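Local coordinates for protein aminotransferase AspB (Helicobacter pylori 26695, PDB 3EZS) that probably works as a pyridoxal 5'-phosphate-dependent aminotransferase of class I and II, moving amino groups between amino acids and keto acids, at residues A[26-31]-A[330-335]; A[92-97]-A[251-256]; A[38-43]-A[276-281]. All blocks are in the same frame, centred on the assembly; numbering follows the deposited sequence.

Across contacts 1 to 3, backbone separation goes with chemistry. In buried contact 1, two loop segments running nearly parallel bond directly through their backbones, with aliphatic side chains alongside. Contact 2, also buried, joins more distant helices: a tyrosine spans the gap to a polar network, with a phenylalanine beside it, on a helix whose start meets a phosphate ion. Contact 3, partly buried, packs a helix start against a helix junction by an edge-to-face ring pair and apolar contacts, without a hydrogen bond between the segments. Centre to centre, contact 1 lies about 34 Å from contact 2 and about 29 Å from contact 3; helices 247-257 and 266-277, of contacts 2 and 3, are consecutive.

Contact 1 (A[26-31]-A[330-335]); sequences LDLGIG and EGIITL
L28 N donates to I333 O at 2.8 Å, the shorter of two backbone hydrogen bonds that tie these loop segments, running nearly parallel, together. The other runs from I333 N to L26 O at 3.1 Å, so I333 is held between the residues before and after D27: a single parallel beta bridge centred on D27 and I333. The bridge illustrates how an early segment of a fold type I aminotransferase can join a domain built largely from the far end of the chain, since L335 begins the short edge strand of the three-stranded sheet and L28 also pairs with A353 of that sheet. G29 O accepts from R351 NH2 and D27 O is bonded to Y356 OH, tying the segment further to this domain. A weaker C-H...O contact from I332 CA to L26 O, 3.4 Å, lies beside the N-H bond on the same oxygen.

On the side where I333 points toward 26-31, its side chain crosses that of D27. I333 CG2 touches D27 OD1 at 3.7 Å, while CD1 at the end of the longer branch lies 3.9 Å from D27 CG. The carboxylate is steadied from within its own segment: CG stands anti to the backbone N (chi1 -178°), and OD1 accepts from G29 N at 2.9 Å, closing an Asx turn. L28 packs against Y356 and I368, and I332 against L326 of helix 319-330. These two meet each other through methyl groups, L28 CD1 lying 4.2 Å from I332 CG2.

Contact 2 (A[92-97]-A[251-256]); sequences REVLFN and EKYKAF. With PO4 (phosphate ion), chain C.
Helix segments 92-97 and 251-256 cross at 104° with their axes 13.3 Å apart, a separation that side chains rather than backbones must bridge. Y253 does most of this: its CG stands anti to the backbone N (chi1 -174°), and the ring carries OH across to N97. There Y253 OH donates to N97 OD1 at 2.5 Å, a length that is doubtful, in the plane of the amide carbonyl and on a lone pair. The two side chains cross at about a right angle. V94 CG1 adds an apolar contact to Y253 CE2 at 4.2 Å, and F256 reaches N97 O with CE2 at 4.3 Å. F127 of the second subunit meets the F256 ring, near the dimer interface.

The other end of the amide is fixed one helical turn back, where N97 ND2 donates to E93 OE1 at 3.0 Å. R257 bridges to E93 OE2, which also accepts from L89 N, and bonds to Y253 OH. At the helix start, R92 N makes a long hydrogen bond, 3.3 Å, to PO4 O2 of a phosphate ion probably from the crystallisation liquor. S91 N, S228, S230 and R239 also bind this ion, a setting consistent with the cofactor phosphate site of fold type I enzymes.

The polar atoms thus form a closed circuit around the buried E93, N97 and Y253, completed by R257. With one amide end accepting and the other donating, N97 has a defined orientation, and the nearby guanidinium may polarise the hydroxyl.

Contact 3 (A[38-43]-A[276-281]); sequences PKFIQD and WLDDRH
F40 turns its ring edge onto the face of H281, an edge-to-face (T-shaped) stack with centroids 5.3 Å apart and planes at 71°. It joins the start of helix 39-46 to the junction between helices 266-277 and 280-299; D278, which caps helix 280-299, also touches F40. F40 CZ and CE1 do the touching, with CZ 3.7 Å from H281 ND1. On other parts of the imidazole, P38 CG lies 3.9 Å from H281 CD2 and I41 CD1 approaches NE2 at 4.1 Å. Three side chains thus close around one buried ring without a hydrogen bond between the segments.

The opposite character appears toward solvent. K39 and D43 pair with each other in a salt bridge within their own helix, and neither touches 276-281; the exposed R280 likewise makes no contact with 38-43. F40 and D278, both partly exposed, lie between these two regimes, F40 CZ resting 3.7 Å from D278 OD2.

H281 is kept from rotating by polar bonds at both ring nitrogens. S233 OG, outside the two segments, bonds to NE2, while D278 OD2 takes two donors from one residue. The backbone N of H281 reaches it at 3.0 Å on the syn side, 25° out of the carboxylate plane. H281 ND1 reaches it at 2.7 Å on the anti lone pair, with OD2 only 8° out of the imidazole plane.

Contact 1 (A[26-31]-A[330-335])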
loop_
_atom_site.group_PDB
_atom_site.type_symbol
_atom_site.label_atom_id
_atom_site.label_comp_id
_atom_site.label_asym_id
_atom_site.label_seq_id
_atom_site.Cartn_x
_atom_site.Cartn_y
_atom_site.Cartn_z
ATOM N N LEU A 26 26.192 6.961 20.501
ATOM C CA LEU A 26 25.327 7.004 19.305
ATOM C C LEU A 26 24.734 5.688 18.848
ATOM O O LEU A 26 25.342 4.636 18.963
ATOM C CB LEU A 26 26.066 7.564 18.090
ATOM C CG LEU A 26 26.374 9.058 17.967
ATOM C CD1 LEU A 26 26.882 9.292 16.566
ATOM C CD2 LEU A 26 25.147 9.916 18.230
ATOM N N ASP A 27 23.549 5.784 18.267
ATOM C CA ASP A 27 22.870 4.644 17.721
ATOM C C ASP A 27 23.259 4.537 16.270
ATOM O O ASP A 27 22.777 5.317 15.458
ATOM C CB ASP A 27 21.365 4.828 17.857
ATOM C CG ASP A 27 20.575 3.630 17.349
ATOM O OD1 ASP A 27 21.137 2.753 16.654
ATOM O OD2 ASP A 27 19.374 3.586 17.659
ATOM N N LEU A 28 24.158 3.603 15.951
ATOM C CA LEU A 28 24.603 3.386 14.579
ATOM C C LEU A 28 24.002 2.088 14.008
ATOM O O LEU A 28 24.517 1.534 13.027
ATOM C CB LEU A 28 26.135 3.368 14.496
ATOM C CG LEU A 28 26.893 4.632 14.941
ATOM C CD1 LEU A 28 28.388 4.365 14.997
ATOM C CD2 LEU A 28 26.602 5.850 14.076
ATOM N N GLY A 29 22.905 1.619 14.610
ATOM C CA GLY A 29 22.217 0.399 14.175
ATOM C C GLY A 29 21.268 0.661 13.023
ATOM O O GLY A 29 21.515 0.212 11.926
ATOM N N ILE A 30 20.210 1.432 13.263
ATOM C CA ILE A 30 19.172 1.719 12.244
ATOM C C ILE A 30 19.592 2.617 11.043
ATOM O O ILE A 30 19.992 3.772 11.229
ATOM C CB ILE A 30 17.925 2.351 12.917
ATOM C CG1 ILE A 30 16.748 2.436 11.932
ATOM C CG2 ILE A 30 18.257 3.751 13.508
ATOM C CD1 ILE A 30 16.441 1.130 11.178
ATOM N N GLY A 31 19.436 2.099 9.812
ATOM C CA GLY A 31 19.799 2.834 8.596
ATOM C C GLY A 31 18.751 3.840 8.126
ATOM O O GLY A 31 18.276 3.748 6.993
ATOM N N GLU A 330 30.408 1.596 26.077
ATOM C CA GLU A 330 30.331 2.912 25.461
ATOM C C GLU A 330 28.946 3.432 25.142
ATOM O O GLU A 330 28.811 4.602 24.791
ATOM C CB GLU A 330 31.143 2.901 24.159
ATOM C CG GLU A 330 32.580 2.445 24.318
ATOM C CD GLU A 330 33.380 3.329 25.258
ATOM O OE1 GLU A 330 33.039 4.516 25.418
ATOM O OE2 GLU A 330 34.354 2.823 25.847
ATOM N N GLY A 331 27.928 2.584 25.272
ATOM C CA GLY A 331 26.562 2.940 24.899
ATOM C C GLY A 331 26.346 3.048 23.400
ATOM O O GLY A 331 25.269 3.467 22.962
ATOM N N ILE A 332 27.348 2.665 22.601
ATOM C CA ILE A 332 27.246 2.774 21.154
ATOM C C ILE A 332 26.574 1.529 20.611
ATOM O O ILE A 332 27.038 0.414 20.860
ATOM C CB ILE A 332 28.631 2.974 20.493
ATOM C CG1 ILE A 332 29.254 4.307 20.931
ATOM C CG2 ILE A 332 28.514 2.896 18.972
ATOM C CD1 ILE A 332 30.737 4.430 20.640
ATOM N N ILE A 333 25.499 1.719 19.852
ATOM C CA ILE A 333 24.734 0.608 19.278
ATOM C C ILE A 333 25.195 0.323 17.853
ATOM O O ILE A 333 25.245 1.230 17.019
ATOM C CB ILE A 333 23.209 0.935 19.228
ATOM C CG1 ILE A 333 22.645 1.130 20.643
ATOM C CG2 ILE A 333 22.434 -0.146 18.455
ATOM C CD1 ILE A 333 21.241 1.806 20.698
ATOM N N THR A 334 25.553 -0.935 17.599
ATOM C CA THR A 334 25.944 -1.415 16.272
ATOM C C THR A 334 25.096 -2.650 15.958
ATOM O O THR A 334 24.538 -3.267 16.864
ATOM C CB THR A 334 27.460 -1.727 16.202
ATOM O OG1 THR A 334 27.770 -2.869 17.020
ATOM C CG2 THR A 334 28.300 -0.498 16.671
ATOM N N LEU A 335 24.993 -3.004 14.679
ATOM C CA LEU A 335 24.179 -4.130 14.226
ATOM C C LEU A 335 25.044 -5.320 13.786
ATOM O O LEU A 335 25.767 -5.225 12.785
ATOM C CB LEU A 335 23.292 -3.698 13.041
ATOM C CG LEU A 335 22.352 -4.737 12.399
ATOM C CD1 LEU A 335 21.284 -5.249 13.419
ATOM C CD2 LEU A 335 21.673 -4.186 11.134
#

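Contact 2 (A[92-97]-A[251-256])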
loop_
_atom_site.group_PDB
_atom_site.type_symbol
_atom_site.label_atom_id
_atom_site.label_comp_id
_atom_site.label_asym_id
_atom_site.label_seq_id
_atom_site.Cartn_x
_atom_site.Cartn_y
_atom_site.Cartn_z
ATOM N N ARG A 92 9.594 -0.378 -0.728
ATOM C CA ARG A 92 9.326 -1.565 0.077
ATOM C C ARG A 92 8.214 -2.440 -0.499
ATOM O O ARG A 92 8.356 -3.649 -0.639
ATOM C CB ARG A 92 8.970 -1.176 1.515
ATOM C CG ARG A 92 8.937 -2.365 2.439
ATOM C CD ARG A 92 8.408 -2.048 3.814
ATOM N NE ARG A 92 8.469 -3.258 4.630
ATOM C CZ ARG A 92 9.537 -3.669 5.319
ATOM N NH1 ARG A 92 10.667 -2.959 5.325
ATOM N NH2 ARG A 92 9.477 -4.808 6.019
ATOM N N GLU A 93 7.093 -1.815 -0.790
ATOM C CA GLU A 93 5.952 -2.537 -1.331
ATOM C C GLU A 93 6.222 -3.159 -2.699
ATOM O O GLU A 93 5.791 -4.273 -2.958
ATOM C CB GLU A 93 4.744 -1.602 -1.373
ATOM C CG GLU A 93 4.889 -0.321 -2.225
ATOM C CD GLU A 93 4.227 -0.404 -3.589
ATOM O OE1 GLU A 93 3.959 -1.508 -4.087
ATOM O OE2 GLU A 93 3.957 0.663 -4.158
ATOM N N VAL A 94 6.962 -2.443 -3.550
ATOM C CA VAL A 94 7.275 -2.923 -4.889
ATOM C C VAL A 94 8.151 -4.162 -4.774
ATOM O O VAL A 94 7.902 -5.145 -5.473
ATOM C CB VAL A 94 8.049 -1.895 -5.775
ATOM C CG1 VAL A 94 8.069 -2.383 -7.228
ATOM C CG2 VAL A 94 7.469 -0.499 -5.688
ATOM N N LEU A 95 9.174 -4.105 -3.913
ATOM C CA LEU A 95 10.097 -5.241 -3.689
ATOM C C LEU A 95 9.358 -6.451 -3.127
ATOM O O LEU A 95 9.717 -7.607 -3.386
ATOM C CB LEU A 95 11.245 -4.847 -2.728
ATOM C CG LEU A 95 12.322 -3.858 -3.212
ATOM C CD1 LEU A 95 13.174 -3.285 -2.043
ATOM C CD2 LEU A 95 13.196 -4.554 -4.257
ATOM N N PHE A 96 8.299 -6.191 -2.368
ATOM C CA PHE A 96 7.539 -7.271 -1.792
ATOM C C PHE A 96 6.547 -7.889 -2.768
ATOM O O PHE A 96 6.428 -9.114 -2.832
ATOM C CB PHE A 96 6.781 -6.818 -0.546
ATOM C CG PHE A 96 5.964 -7.928 0.070
ATOM C CD1 PHE A 96 6.589 -8.944 0.771
ATOM C CD2 PHE A 96 4.600 -7.997 -0.115
ATOM C CE1 PHE A 96 5.868 -9.979 1.313
ATOM C CE2 PHE A 96 3.875 -9.033 0.424
ATOM C CZ PHE A 96 4.513 -10.026 1.142
ATOM N N ASN A 97 5.817 -7.057 -3.508
ATOM C CA ASN A 97 4.749 -7.591 -4.371
ATOM C C ASN A 97 5.097 -7.825 -5.818
ATOM O O ASN A 97 4.388 -8.575 -6.487
ATOM C CB ASN A 97 3.433 -6.776 -4.237
ATOM C CG ASN A 97 3.524 -5.390 -4.844
ATOM O OD1 ASN A 97 3.936 -5.238 -5.985
ATOM N ND2 ASN A 97 3.131 -4.369 -4.076
ATOM N N GLU A 251 3.369 -2.785 -18.117
ATOM C CA GLU A 251 2.017 -2.486 -18.571
ATOM C C GLU A 251 1.023 -3.470 -17.894
ATOM O O GLU A 251 -0.116 -3.111 -17.556
ATOM C CB GLU A 251 1.960 -2.542 -20.111
ATOM C CG GLU A 251 0.728 -1.882 -20.756
ATOM C CD GLU A 251 0.636 -0.368 -20.505
ATOM O OE1 GLU A 251 1.674 0.279 -20.162
ATOM O OE2 GLU A 251 -0.496 0.160 -20.641
ATOM N N LYS A 252 1.479 -4.700 -17.678
ATOM C CA LYS A 252 0.690 -5.698 -16.973
ATOM C C LYS A 252 0.684 -5.400 -15.451
ATOM O O LYS A 252 -0.357 -5.548 -14.791
ATOM C CB LYS A 252 1.219 -7.112 -17.286
ATOM C CG LYS A 252 1.057 -7.513 -18.760
ATOM C CD LYS A 252 1.559 -8.930 -19.037
ATOM N N TYR A 253 1.837 -4.970 -14.913
ATOM C CA TYR A 253 1.961 -4.634 -13.490
ATOM C C TYR A 253 1.033 -3.487 -13.127
ATOM O O TYR A 253 0.478 -3.469 -12.041
ATOM C CB TYR A 253 3.416 -4.312 -13.134
ATOM C CG TYR A 253 3.712 -4.079 -11.652
ATOM C CD1 TYR A 253 3.267 -4.969 -10.663
ATOM C CD2 TYR A 253 4.499 -3.006 -11.252
ATOM C CE1 TYR A 253 3.565 -4.757 -9.306
ATOM C CE2 TYR A 253 4.819 -2.792 -9.906
ATOM C CZ TYR A 253 4.345 -3.669 -8.938
ATOM O OH TYR A 253 4.654 -3.421 -7.620
ATOM N N LYS A 254 0.887 -2.536 -14.045
ATOM C CA LYS A 254 -0.025 -1.404 -13.913
ATOM C C LYS A 254 -1.459 -1.868 -13.672
ATOM O O LYS A 254 -2.147 -1.318 -12.803
ATOM C CB LYS A 254 0.043 -0.554 -15.182
ATOM C CG LYS A 254 -1.054 0.494 -15.379
ATOM C CD LYS A 254 -0.748 1.322 -16.639
ATOM C CE LYS A 254 -1.913 2.240 -17.017
ATOM N NZ LYS A 254 -1.508 3.163 -18.120
ATOM N N ALA A 255 -1.911 -2.856 -14.451
ATOM C CA ALA A 255 -3.260 -3.438 -14.295
ATOM C C ALA A 255 -3.394 -4.156 -12.946
ATOM O O ALA A 255 -4.432 -4.078 -12.298
ATOM C CB ALA A 255 -3.585 -4.404 -15.457
ATOM N N PHE A 256 -2.347 -4.858 -12.527
ATOM C CA PHE A 256 -2.360 -5.536 -11.234
ATOM C C PHE A 256 -2.455 -4.497 -10.099
ATOM O O PHE A 256 -3.226 -4.647 -9.176
ATOM C CB PHE A 256 -1.115 -6.429 -11.114
ATOM C CG PHE A 256 -0.909 -7.059 -9.745
ATOM C CD1 PHE A 256 -1.826 -7.961 -9.229
ATOM C CD2 PHE A 256 0.241 -6.795 -9.009
ATOM C CE1 PHE A 256 -1.621 -8.563 -7.978
ATOM C CE2 PHE A 256 0.463 -7.411 -7.766
ATOM C CZ PHE A 256 -0.462 -8.290 -7.254
HETATM P P PO4 C . 11.520 2.918 1.103
HETATM O O1 PO4 C . 11.542 3.451 -0.303
HETATM O O2 PO4 C . 10.310 2.077 1.330
HETATM O O3 PO4 C . 11.462 4.055 2.061
HETATM O O4 PO4 C . 12.723 2.044 1.295
#

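Contact 3 (A[38-43]-A[276-281])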
loop_
_atom_site.group_PDB
_atom_site.type_symbol
_atom_site.label_atom_id
_atom_site.label_comp_id
_atom_site.label_asym_id
_atom_site.label_seq_id
_atom_site.Cartn_x
_atom_site.Cartn_y
_atom_site.Cartn_z
ATOM N N PRO A 38 13.729 19.092 3.713
ATOM C CA PRO A 38 13.886 20.452 3.186
ATOM C C PRO A 38 12.593 21.257 3.166
ATOM O O PRO A 38 11.535 20.736 2.789
ATOM C CB PRO A 38 14.398 20.217 1.767
ATOM C CG PRO A 38 15.165 18.930 1.899
ATOM C CD PRO A 38 14.352 18.097 2.827
ATOM N N LYS A 39 12.696 22.518 3.578
ATOM C CA LYS A 39 11.551 23.428 3.662
ATOM C C LYS A 39 10.683 23.478 2.404
ATOM O O LYS A 39 9.445 23.441 2.516
ATOM C CB LYS A 39 12.014 24.858 3.958
ATOM C CG LYS A 39 10.910 25.734 4.517
ATOM C CD LYS A 39 11.096 27.206 4.236
ATOM C CE LYS A 39 9.885 28.000 4.720
ATOM N NZ LYS A 39 9.813 29.318 4.040
ATOM N N PHE A 40 11.308 23.566 1.223
ATOM C CA PHE A 40 10.528 23.690 -0.020
ATOM C C PHE A 40 9.593 22.489 -0.261
ATOM O O PHE A 40 8.524 22.643 -0.852
ATOM C CB PHE A 40 11.413 23.952 -1.247
ATOM C CG PHE A 40 12.064 22.718 -1.842
ATOM C CD1 PHE A 40 13.259 22.227 -1.333
ATOM C CD2 PHE A 40 11.514 22.103 -2.968
ATOM C CE1 PHE A 40 13.873 21.110 -1.894
ATOM C CE2 PHE A 40 12.113 20.990 -3.535
ATOM C CZ PHE A 40 13.301 20.489 -3.007
ATOM N N ILE A 41 10.017 21.311 0.195
ATOM C CA ILE A 41 9.229 20.078 0.098
ATOM C C ILE A 41 8.021 20.186 1.040
ATOM O O ILE A 41 6.890 19.919 0.643
ATOM C CB ILE A 41 10.116 18.858 0.426
ATOM C CG1 ILE A 41 11.169 18.688 -0.679
ATOM C CG2 ILE A 41 9.311 17.591 0.564
ATOM C CD1 ILE A 41 12.220 17.668 -0.361
ATOM N N GLN A 42 8.271 20.627 2.271
ATOM C CA GLN A 42 7.224 20.838 3.244
ATOM C C GLN A 42 6.227 21.894 2.781
ATOM O O GLN A 42 5.038 21.713 2.970
ATOM C CB GLN A 42 7.814 21.266 4.587
ATOM C CG GLN A 42 8.744 20.220 5.258
ATOM C CD GLN A 42 9.045 20.586 6.698
ATOM O OE1 GLN A 42 8.117 20.883 7.457
ATOM N NE2 GLN A 42 10.336 20.544 7.097
ATOM N N ASP A 43 6.715 23.000 2.205
ATOM C CA ASP A 43 5.855 24.058 1.680
ATOM C C ASP A 43 4.977 23.583 0.510
ATOM O O ASP A 43 3.840 24.035 0.357
ATOM C CB ASP A 43 6.686 25.279 1.242
ATOM C CG ASP A 43 7.282 26.064 2.423
ATOM O OD1 ASP A 43 6.839 25.895 3.594
ATOM O OD2 ASP A 43 8.202 26.871 2.159
ATOM N N TRP A 276 11.564 15.426 -6.560
ATOM C CA TRP A 276 12.189 14.778 -7.723
ATOM C C TRP A 276 12.707 15.758 -8.768
ATOM O O TRP A 276 13.609 15.415 -9.505
ATOM C CB TRP A 276 11.251 13.771 -8.401
ATOM C CG TRP A 276 10.998 12.467 -7.650
ATOM C CD1 TRP A 276 9.837 12.078 -7.059
ATOM C CD2 TRP A 276 11.932 11.385 -7.442
ATOM N NE1 TRP A 276 9.984 10.826 -6.500
ATOM C CE2 TRP A 276 11.260 10.385 -6.709
ATOM C CE3 TRP A 276 13.277 11.178 -7.783
ATOM C CZ2 TRP A 276 11.873 9.174 -6.338
ATOM C CZ3 TRP A 276 13.895 9.969 -7.390
ATOM C CH2 TRP A 276 13.176 8.984 -6.700
ATOM N N LEU A 277 12.103 16.941 -8.858
ATOM C CA LEU A 277 12.517 17.966 -9.805
ATOM C C LEU A 277 13.838 18.671 -9.429
ATOM O O LEU A 277 14.492 19.253 -10.292
ATOM C CB LEU A 277 11.432 19.042 -9.921
ATOM C CG LEU A 277 10.102 18.781 -10.624
ATOM C CD1 LEU A 277 9.006 19.792 -10.200
ATOM C CD2 LEU A 277 10.283 18.778 -12.154
ATOM N N ASP A 278 14.209 18.627 -8.150
ATOM C CA ASP A 278 15.386 19.345 -7.655
ATOM C C ASP A 278 16.549 18.435 -7.283
ATOM O O ASP A 278 16.346 17.369 -6.657
ATOM C CB ASP A 278 14.998 20.128 -6.409
ATOM C CG ASP A 278 16.162 20.867 -5.810
ATOM O OD1 ASP A 278 16.665 21.796 -6.462
ATOM O OD2 ASP A 278 16.571 20.524 -4.688
ATOM N N ASP A 279 17.758 18.864 -7.658
ATOM C CA ASP A 279 18.994 18.131 -7.354
ATOM C C ASP A 279 19.839 18.757 -6.241
ATOM O O ASP A 279 20.663 18.085 -5.641
ATOM C CB ASP A 279 19.859 18.017 -8.616
ATOM C CG ASP A 279 19.244 17.102 -9.679
ATOM O OD1 ASP A 279 18.413 16.241 -9.346
ATOM O OD2 ASP A 279 19.595 17.252 -10.851
ATOM N N ARG A 280 19.605 20.022 -5.948
ATOM C CA ARG A 280 20.381 20.757 -4.970
ATOM C C ARG A 280 20.315 20.173 -3.602
ATOM O O ARG A 280 21.356 19.914 -3.002
ATOM C CB ARG A 280 19.905 22.196 -4.887
ATOM C CG ARG A 280 20.207 22.975 -6.116
ATOM C CD ARG A 280 19.495 24.308 -6.104
ATOM N NE ARG A 280 19.831 25.019 -7.326
ATOM C CZ ARG A 280 19.217 26.104 -7.781
ATOM N NH1 ARG A 280 18.187 26.648 -7.132
ATOM N NH2 ARG A 280 19.631 26.632 -8.920
ATOM N N HIS A 281 19.102 19.964 -3.106
ATOM C CA HIS A 281 18.944 19.403 -1.770
ATOM C C HIS A 281 19.544 17.982 -1.673
ATOM O O HIS A 281 20.103 17.632 -0.649
ATOM C CB HIS A 281 17.473 19.411 -1.334
ATOM C CG HIS A 281 16.665 18.299 -1.923
ATOM N ND1 HIS A 281 16.257 18.290 -3.235
ATOM C CD2 HIS A 281 16.216 17.145 -1.381
ATOM C CE1 HIS A 281 15.584 17.179 -3.479
ATOM N NE2 HIS A 281 15.532 16.472 -2.366
#